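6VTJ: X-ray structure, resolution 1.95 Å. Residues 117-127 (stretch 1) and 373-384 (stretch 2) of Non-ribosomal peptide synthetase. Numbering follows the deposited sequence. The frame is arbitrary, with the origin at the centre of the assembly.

Stretch 1 117-127: NFFDGENLELG
Stretch 2, residues 373-384: ILALSKTPEKSR

How do the two backbones run past each other? Stretch 1 leaves a helix after Asp 120, and from Gly 121 (phi/psi -77/168) it continues extended through Glu 122, Asn 123 (-64/153) and Leu 124 (-100/156). Stretch 2 comes out of its own helix into a type I turn from Leu 376 to Thr 379, extends at Thr 379 and Pro 380 (-63/163), then turns again, type I, from Pro 380 to Ser 383. The chains run in opposite directions: Phe 118 CA lies 5.8 Å from Ser 383 CA, Asn 123 CA 4.5 Å from Pro 380 CA, and Leu 124 CA 4.6 Å from Lys 378 CA. Together they bury 687 Å².

Which polar contacts fix this register? One direct hydrogen bond crosses, from Leu 124 N to Lys 378 O, 2.7 Å long with an angle of 151° at the hydrogen. Glu 122 O receives a CA-H...O contact from Pro 380 CA at 3.4 Å. A water then bridges the chains, donating to Glu 122 O and accepting from Glu 381 N, each 2.9 Å from its oxygen.

Why do proline and glycine suit the centre? Pro 380, with a C-gamma exo pucker, packs its CG 3.5 Å from Phe 118 O and 3.6 Å from Gly 121 C. A CB on Gly 121 would fall 2.5 Å from Pro 380 CB, a clash. Phe 118 is t (159°, chi2 72°), bringing its CD1 to 3.7 Å from Pro 380 CD; Ser 383, m, sets its OG near the plane of that ring, at its edge, and 3.5 Å from Phe 118 CB.

How are the other side chains arranged? Leu 124 is m,t and carries CD1 to 3.2 Å from Thr 379 O. Leu 126, t,p, is buried, with CD1 3.7 Å from Ser 377 CB and CD2 4.1 Å from CD2 of Leu 374, itself m,t. Ser 377, m, turns OG back to Ile 373 O (2.7 Å), satisfying its hydroxyl in this buried place. Lys 378 runs m,t,t,p: its aliphatic part offers CE 4.4 Å from Leu 126 CB, while the final p bend accompanies a hydrogen bond from NZ to Leu 374 O (3.3 Å). Thr 379, p, points away and bonds through OG1 to Leu 376 O (2.8 Å). At the outer end Asn 117, m, meets extended Lys 382 (m,t,t,t), ND2 to CD 3.8 Å.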

# COMPACT_ATOMS: atom_id res chain seq x y z
N ASN A 117 15.79 24.58 -0.49
CA ASN A 117 15.67 24.56 0.97
C ASN A 117 16.28 23.30 1.57
O ASN A 117 16.78 23.33 2.70
CB ASN A 117 14.21 24.74 1.37
CG ASN A 117 13.77 26.19 1.22
OD1 ASN A 117 14.61 27.09 1.32
ND2 ASN A 117 12.50 26.42 0.96
N PHE A 118 16.29 22.18 0.83
CA PHE A 118 17.05 21.03 1.30
C PHE A 118 18.54 21.35 1.34
O PHE A 118 19.22 21.10 2.34
CB PHE A 118 16.82 19.81 0.41
CG PHE A 118 17.93 18.80 0.54
CD1 PHE A 118 18.04 18.04 1.69
CD2 PHE A 118 18.90 18.68 -0.43
CE1 PHE A 118 19.07 17.13 1.85
CE2 PHE A 118 19.94 17.78 -0.28
CZ PHE A 118 20.02 17.00 0.86
N PHE A 119 19.06 21.89 0.24
CA PHE A 119 20.49 22.09 0.14
C PHE A 119 20.98 23.15 1.13
O PHE A 119 22.06 23.00 1.72
CB PHE A 119 20.86 22.46 -1.29
CG PHE A 119 22.32 22.62 -1.52
CD1 PHE A 119 23.12 21.51 -1.70
CD2 PHE A 119 22.89 23.87 -1.55
CE1 PHE A 119 24.48 21.65 -1.91
CE2 PHE A 119 24.26 24.02 -1.75
CZ PHE A 119 25.05 22.89 -1.94
N ASP A 120 20.19 24.21 1.35
CA ASP A 120 20.63 25.26 2.26
C ASP A 120 20.34 24.96 3.73
O ASP A 120 20.96 25.58 4.59
CB ASP A 120 19.97 26.59 1.91
CG ASP A 120 20.36 27.08 0.55
OD1 ASP A 120 21.40 26.64 0.00
OD2 ASP A 120 19.59 27.92 0.03
N GLY A 121 19.40 24.05 4.02
CA GLY A 121 18.99 23.82 5.39
C GLY A 121 19.98 23.00 6.21
O GLY A 121 20.93 22.41 5.71
N GLU A 122 19.73 23.00 7.52
CA GLU A 122 20.49 22.15 8.44
C GLU A 122 19.74 20.83 8.64
O GLU A 122 18.54 20.81 8.94
CB GLU A 122 20.71 22.87 9.78
CG GLU A 122 19.72 23.99 10.05
N ASN A 123 20.45 19.73 8.45
CA ASN A 123 19.86 18.42 8.64
C ASN A 123 19.46 18.25 10.10
O ASN A 123 20.02 18.88 11.00
CB ASN A 123 20.85 17.34 8.22
CG ASN A 123 20.84 17.10 6.71
OD1 ASN A 123 20.07 17.71 5.97
ND2 ASN A 123 21.72 16.22 6.26
N LEU A 124 18.46 17.40 10.34
CA LEU A 124 17.94 17.11 11.67
C LEU A 124 18.54 15.80 12.16
O LEU A 124 18.97 14.96 11.38
CB LEU A 124 16.41 17.03 11.64
CG LEU A 124 15.64 18.18 10.96
CD1 LEU A 124 14.15 17.83 10.78
CD2 LEU A 124 15.79 19.49 11.75
N GLU A 125 18.58 15.63 13.48
CA GLU A 125 19.09 14.38 14.04
C GLU A 125 17.94 13.39 14.21
O GLU A 125 16.85 13.76 14.63
CB GLU A 125 19.77 14.61 15.39
CG GLU A 125 21.20 15.13 15.27
CD GLU A 125 21.74 15.62 16.61
OE1 GLU A 125 20.93 16.03 17.47
OE2 GLU A 125 22.98 15.60 16.79
N LEU A 126 18.21 12.12 13.88
CA LEU A 126 17.20 11.08 14.07
C LEU A 126 16.95 10.82 15.55
O LEU A 126 15.80 10.86 16.01
CB LEU A 126 17.64 9.80 13.36
CG LEU A 126 16.61 8.71 13.13
CD1 LEU A 126 15.54 9.21 12.22
CD2 LEU A 126 17.29 7.50 12.52
N GLY A 127 18.01 10.57 16.32
CA GLY A 127 17.81 10.34 17.74
C GLY A 127 17.19 8.98 18.02
O GLY A 127 17.37 8.02 17.26
N ILE A 373 14.21 5.74 3.93
CA ILE A 373 13.36 6.36 4.94
C ILE A 373 14.22 6.93 6.05
O ILE A 373 14.03 8.07 6.50
CB ILE A 373 12.34 5.34 5.48
CG1 ILE A 373 11.20 5.17 4.47
CG2 ILE A 373 11.79 5.78 6.83
CD1 ILE A 373 10.44 3.88 4.65
N LEU A 374 15.21 6.15 6.49
CA LEU A 374 16.10 6.64 7.54
C LEU A 374 16.89 7.85 7.07
O LEU A 374 17.13 8.77 7.86
CB LEU A 374 17.03 5.52 7.99
CG LEU A 374 16.30 4.42 8.76
CD1 LEU A 374 17.32 3.44 9.35
CD2 LEU A 374 15.41 5.01 9.84
N ALA A 375 17.31 7.88 5.80
CA ALA A 375 18.07 9.05 5.32
C ALA A 375 17.18 10.28 5.21
O ALA A 375 17.57 11.37 5.63
CB ALA A 375 18.72 8.75 3.96
N LEU A 376 15.99 10.13 4.63
CA LEU A 376 15.12 11.27 4.43
C LEU A 376 14.59 11.82 5.75
O LEU A 376 14.25 13.01 5.81
CB LEU A 376 13.96 10.90 3.50
CG LEU A 376 14.47 10.53 2.09
CD1 LEU A 376 13.38 9.87 1.24
CD2 LEU A 376 15.06 11.75 1.37
N SER A 377 14.55 11.01 6.81
CA SER A 377 14.09 11.52 8.10
C SER A 377 15.02 12.59 8.67
O SER A 377 14.59 13.36 9.53
CB SER A 377 13.92 10.36 9.08
OG SER A 377 12.97 9.40 8.58
N LYS A 378 16.27 12.67 8.20
CA LYS A 378 17.25 13.63 8.69
C LYS A 378 17.32 14.93 7.87
O LYS A 378 18.14 15.80 8.19
CB LYS A 378 18.65 13.00 8.74
CG LYS A 378 18.80 11.66 9.49
CD LYS A 378 20.28 11.22 9.41
CE LYS A 378 20.58 9.87 10.03
NZ LYS A 378 20.13 8.76 9.14
N THR A 379 16.50 15.08 6.82
CA THR A 379 16.51 16.28 5.99
C THR A 379 16.03 17.51 6.78
O THR A 379 15.40 17.37 7.83
CB THR A 379 15.65 16.06 4.74
OG1 THR A 379 14.32 15.69 5.12
CG2 THR A 379 16.26 14.94 3.83
N PRO A 380 16.31 18.72 6.29
CA PRO A 380 15.92 19.94 7.04
C PRO A 380 14.41 20.09 7.21
O PRO A 380 13.61 19.51 6.48
CB PRO A 380 16.49 21.08 6.18
CG PRO A 380 17.60 20.42 5.35
CD PRO A 380 17.05 19.05 5.06
N GLU A 381 14.03 20.96 8.16
CA GLU A 381 12.62 21.12 8.54
C GLU A 381 11.70 21.43 7.35
O GLU A 381 10.57 20.93 7.28
CB GLU A 381 12.49 22.22 9.60
CG GLU A 381 11.31 22.05 10.57
CD GLU A 381 9.96 22.37 9.93
N LYS A 382 12.15 22.27 6.41
CA LYS A 382 11.28 22.61 5.27
C LYS A 382 11.17 21.49 4.24
O LYS A 382 10.31 21.58 3.35
CB LYS A 382 11.78 23.89 4.58
CG LYS A 382 11.74 25.13 5.47
CD LYS A 382 12.24 26.36 4.74
CE LYS A 382 11.86 27.63 5.50
NZ LYS A 382 12.05 28.86 4.68
N SER A 383 12.01 20.47 4.31
CA SER A 383 11.91 19.34 3.37
C SER A 383 10.90 18.37 3.94
O SER A 383 11.23 17.50 4.75
CB SER A 383 13.27 18.69 3.16
OG SER A 383 14.22 19.64 2.72
N ARG A 384 9.64 18.49 3.50
CA ARG A 384 8.55 17.80 4.16
C ARG A 384 8.01 16.57 3.43
O ARG A 384 7.47 15.68 4.09
CB ARG A 384 7.40 18.77 4.41
CG ARG A 384 7.65 19.68 5.62
CD ARG A 384 6.46 20.64 5.90
NE ARG A 384 6.82 21.58 6.96
CZ ARG A 384 7.31 22.81 6.77
NH1 ARG A 384 7.48 23.30 5.55
NH2 ARG A 384 7.63 23.56 7.82
O HOH W 1 16.19 22.29 9.66